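Long-range contacts in histidine acid phosphatase (Bifidobacterium longum subsp. infantis, PDB 6RXD), which probably removes phosphate groups from inositol polyphosphates such as phytate, using the two-step chemistry of the histidine acid phosphatases, and also acts on 2,3-bisphosphoglycerate: residues F479-T484 and E497-L502; T39-A43 and L374-F378. All blocks are in the same frame, centred on the assembly; numbering follows the deposited sequence.

Contact 1 (F479-T484 and E497-L502)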
# COMPACT_ATOMS: atom_id res chain seq x y z
N PHE A 479 19.70 2.51 6.76
CA PHE A 479 18.77 3.13 7.68
C PHE A 479 18.95 4.64 7.60
O PHE A 479 19.85 5.13 6.89
CB PHE A 479 18.99 2.59 9.10
CG PHE A 479 18.31 1.26 9.35
CD1 PHE A 479 17.04 1.21 9.91
CD2 PHE A 479 18.93 0.06 9.01
CE1 PHE A 479 16.41 -0.01 10.14
CE2 PHE A 479 18.31 -1.16 9.24
CZ PHE A 479 17.04 -1.19 9.81
N ARG A 480 18.09 5.39 8.29
CA ARG A 480 18.09 6.85 8.19
C ARG A 480 19.45 7.44 8.56
O ARG A 480 20.20 6.84 9.33
CB ARG A 480 16.99 7.45 9.07
CG ARG A 480 17.06 6.99 10.51
CD ARG A 480 15.89 7.55 11.33
NE ARG A 480 15.78 9.00 11.16
CZ ARG A 480 14.65 9.68 11.03
NH1 ARG A 480 13.46 9.07 11.07
NH2 ARG A 480 14.69 11.01 10.87
N SER A 481 19.75 8.61 8.00
CA SER A 481 21.11 9.16 8.02
C SER A 481 21.71 9.37 9.41
O SER A 481 22.93 9.40 9.56
CB SER A 481 21.15 10.47 7.23
OG SER A 481 20.41 11.46 7.91
N GLU A 482 20.87 9.51 10.43
CA GLU A 482 21.40 9.67 11.78
C GLU A 482 22.07 8.38 12.27
O GLU A 482 22.95 8.42 13.15
CB GLU A 482 20.29 10.10 12.74
CG GLU A 482 19.65 11.44 12.40
CD GLU A 482 18.36 11.29 11.61
OE1 GLU A 482 18.21 10.30 10.85
OE2 GLU A 482 17.47 12.16 11.76
N CYS A 483 21.65 7.24 11.73
CA CYS A 483 22.16 5.95 12.17
C CYS A 483 23.57 5.68 11.67
O CYS A 483 23.87 5.92 10.50
CB CYS A 483 21.25 4.81 11.70
SG CYS A 483 19.56 4.89 12.33
N THR A 484 24.42 5.14 12.54
CA THR A 484 25.79 4.79 12.18
C THR A 484 25.91 3.29 11.98
O THR A 484 25.59 2.53 12.89
CB THR A 484 26.76 5.16 13.31
OG1 THR A 484 26.69 6.57 13.55
CG2 THR A 484 28.20 4.78 12.96
N GLU A 497 22.37 0.26 18.22
CA GLU A 497 22.37 1.52 17.49
C GLU A 497 20.97 1.83 16.99
O GLU A 497 20.51 2.97 17.09
CB GLU A 497 23.38 1.49 16.33
CG GLU A 497 23.26 2.68 15.37
CD GLU A 497 23.75 3.99 15.95
OE1 GLU A 497 24.17 4.03 17.13
OE2 GLU A 497 23.70 5.02 15.23
N LEU A 498 20.28 0.83 16.44
CA LEU A 498 18.92 1.05 15.94
C LEU A 498 17.98 1.46 17.06
O LEU A 498 17.12 2.32 16.86
CB LEU A 498 18.37 -0.18 15.21
CG LEU A 498 19.09 -0.53 13.91
CD1 LEU A 498 18.32 -1.62 13.17
CD2 LEU A 498 19.22 0.72 13.04
N LYS A 499 18.13 0.86 18.23
CA LYS A 499 17.23 1.19 19.34
C LYS A 499 17.38 2.64 19.75
O LYS A 499 16.41 3.29 20.18
CB LYS A 499 17.47 0.26 20.53
CG LYS A 499 16.92 -1.15 20.32
CD LYS A 499 17.27 -2.05 21.51
CE LYS A 499 16.75 -3.46 21.30
NZ LYS A 499 17.30 -4.40 22.33
N SER A 500 18.59 3.16 19.62
CA SER A 500 18.83 4.57 19.91
C SER A 500 18.43 5.46 18.74
O SER A 500 17.71 6.45 18.92
CB SER A 500 20.31 4.78 20.25
OG SER A 500 20.66 6.14 20.33
N CYS A 501 18.87 5.11 17.54
CA CYS A 501 18.77 6.02 16.40
C CYS A 501 17.40 6.03 15.72
O CYS A 501 17.07 6.97 14.99
CB CYS A 501 19.89 5.76 15.37
SG CYS A 501 19.73 4.30 14.29
N LEU A 502 16.62 4.98 15.94
CA LEU A 502 15.26 4.94 15.39
C LEU A 502 14.23 5.51 16.35
O LEU A 502 13.07 5.69 15.98
CB LEU A 502 14.86 3.52 14.98
CG LEU A 502 15.76 2.92 13.90
CD1 LEU A 502 15.18 1.60 13.43
CD2 LEU A 502 15.91 3.89 12.73
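Cys483 and Cys501 join through a disulfide, SG to SG 2.1 Å, and this bond links the 479-484 loop to residues 497-502, on and just past helix 495-501. Its torsion of 95° is close to the relaxed right angle of a disulfide, although Cys501 is modelled in two conformers and the value describes one of them.

The tight part lies on the side of Phe479. Leu498 sets its forked end against one ring face: CD2 makes a CH-pi contact 3.9 Å from the centroid of the Phe479 ring, and CD1 sits 3.6 Å from Phe479 CZ. Leu502 joins obliquely, its CD1 3.9 Å from Phe479 CE1, while its other branch, CD2, reaches Cys483 SG. Tyr493 meets Phe479 edge-to-face.

Glu497 holds the loop at Thr484. Its chain leaves with CG anti to the backbone N, then bends at chi2 (72°), which carries the carboxylate to the backbone of Thr484. Thr484 N donates to Glu497 OE2 over 2.8 Å and nearly straight (167°), approaching on the anti side and tilted out of the carboxylate plane. Thr508 OG1 also bonds OE2, and Leu509 N serves OE1.

Looser packing marks the solvent side, where a type I turn runs from Arg480 to Cys483 with Ser481 exposed at its corner. Here the partly exposed Arg480 grips Glu482 side-on, NE to OE1 of Glu482 at 2.8 Å and NH2 to OE2 at 3.1 Å; both bury little against 497-502, though Arg480 CD lies 3.9 Å from Leu502 CD2.

Held by two backbone N-H groups and bonded to the Thr508 hydroxyl, the buried Glu497 carboxylate is probably ionised, and the nearby cross-link is consistent with a protein that probably carries a signal sequence and folds outside the reducing cytoplasm.

Contact 2 (T39-A43 and L374-F378)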
# COMPACT_ATOMS: atom_id res chain seq x y z
N THR A 39 14.62 -13.02 10.70
CA THR A 39 14.21 -12.09 9.66
C THR A 39 12.76 -11.67 9.90
O THR A 39 12.02 -12.37 10.57
CB THR A 39 14.38 -12.68 8.25
OG1 THR A 39 14.16 -11.66 7.27
CG2 THR A 39 13.41 -13.84 8.02
N GLU A 40 12.36 -10.52 9.37
CA GLU A 40 10.97 -10.10 9.57
C GLU A 40 10.53 -9.12 8.50
O GLU A 40 11.36 -8.55 7.80
CB GLU A 40 10.77 -9.47 10.95
CG GLU A 40 11.60 -8.23 11.17
CD GLU A 40 11.31 -7.58 12.49
OE1 GLU A 40 10.15 -7.64 12.95
OE2 GLU A 40 12.25 -7.02 13.09
N SER A 41 9.22 -8.94 8.39
CA SER A 41 8.68 -8.13 7.31
C SER A 41 7.37 -7.48 7.69
O SER A 41 6.67 -7.93 8.60
CB SER A 41 8.45 -9.01 6.09
OG SER A 41 7.34 -9.86 6.32
N MET A 42 7.02 -6.42 6.98
CA MET A 42 5.63 -6.00 6.92
C MET A 42 5.38 -5.61 5.47
O MET A 42 6.16 -4.85 4.88
CB MET A 42 5.34 -4.83 7.86
CG MET A 42 3.85 -4.42 7.91
SD MET A 42 3.33 -3.33 6.56
CE MET A 42 4.21 -1.81 6.97
N ALA A 43 4.31 -6.14 4.91
CA ALA A 43 3.96 -5.87 3.52
C ALA A 43 2.51 -5.43 3.41
O ALA A 43 1.63 -5.96 4.09
CB ALA A 43 4.17 -7.13 2.67
N LEU A 374 4.20 -0.58 15.63
CA LEU A 374 4.79 -1.50 14.66
C LEU A 374 6.32 -1.46 14.74
O LEU A 374 6.99 -2.50 14.74
CB LEU A 374 4.33 -1.18 13.24
CG LEU A 374 4.93 -2.08 12.15
CD1 LEU A 374 4.62 -3.55 12.42
CD2 LEU A 374 4.39 -1.65 10.79
N LEU A 375 6.87 -0.25 14.81
CA LEU A 375 8.31 -0.10 15.00
C LEU A 375 8.74 -0.74 16.32
O LEU A 375 9.76 -1.43 16.37
CB LEU A 375 8.72 1.38 14.94
CG LEU A 375 10.21 1.66 15.17
CD1 LEU A 375 11.08 0.81 14.24
CD2 LEU A 375 10.47 3.15 14.94
N ASP A 376 7.96 -0.54 17.38
CA ASP A 376 8.22 -1.22 18.65
C ASP A 376 8.27 -2.73 18.44
O ASP A 376 9.16 -3.40 18.96
CB ASP A 376 7.14 -0.91 19.69
CG ASP A 376 7.24 0.49 20.27
OD1 ASP A 376 8.27 1.17 20.05
OD2 ASP A 376 6.28 0.90 20.96
N ASP A 377 7.33 -3.28 17.68
CA ASP A 377 7.28 -4.73 17.50
C ASP A 377 8.41 -5.23 16.61
O ASP A 377 8.89 -6.36 16.78
CB ASP A 377 5.94 -5.19 16.93
CG ASP A 377 5.66 -6.64 17.24
OD1 ASP A 377 5.63 -6.98 18.44
OD2 ASP A 377 5.50 -7.45 16.30
N PHE A 378 8.83 -4.41 15.65
CA PHE A 378 9.97 -4.77 14.79
C PHE A 378 11.20 -5.00 15.66
O PHE A 378 11.98 -5.92 15.42
CB PHE A 378 10.25 -3.69 13.73
CG PHE A 378 9.77 -4.05 12.35
CD1 PHE A 378 10.69 -4.24 11.31
CD2 PHE A 378 8.42 -4.21 12.08
CE1 PHE A 378 10.27 -4.57 10.03
CE2 PHE A 378 7.98 -4.55 10.79
CZ PHE A 378 8.91 -4.73 9.77
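Glu40 lays its carboxylate over the ring of Phe378, the two planes only 17° apart, and the path along its side chain explains the contact. From CB, which points toward the helix, CG takes the place between the backbone N and the carbonyl carbon (chi1 62°), and the chain then runs extended. CG passes 4.1 Å from Phe378 CE1, and CD stacks 3.6 Å from Phe378 CD1. Of the two oxygens, OE1 sits over the ring, nearer its border than its centre, and forms a salt bridge with Arg396; OE2 lies 2.6 Å from Phe378 O.

Strand 34-44 and helix 372-386 belong to the alpha/beta core of the histidine phosphatase fold, with the helix packed on the sheet; the axes of 39-43 and 374-378 run nearly antiparallel (161°). The strand runs into the RHG signature of the family, whose histidine is the nucleophile in relatives and probably here.

Farther along, the Phe378 edge turns to Met42: CB sits 4.0 Å from Phe378 CE2, in the ring plane. Bent at chi2 and chi3, Met42 lies across Leu374 and brings CE to within 3.8 Å of Leu374 CD2, with Phe406 of helix 400-410 touching both.

Overall arrangement
From the N terminus, the chain enters the central sheet along strand 34-44 and supplies the first half of contact 2. Some 330 residues, about half of them helical, intervene before helix 372-386 closes that loop. Contact 1 opens only later, after strand 475-477, and spans just 12 residues before closing on helix 495-501. The two are therefore in series, neither nested nor crossed. In space their centres lie 16 Å apart and they meet directly, Leu502 O approaching Leu375 CD2. A salt bridge from Lys499 to Asp383 ties helix 495-501 to helix 372-386, and Trp448 of strand 445-453 meets both Phe378 and Phe479 edge-to-face, linking the C-terminal region to the sheet.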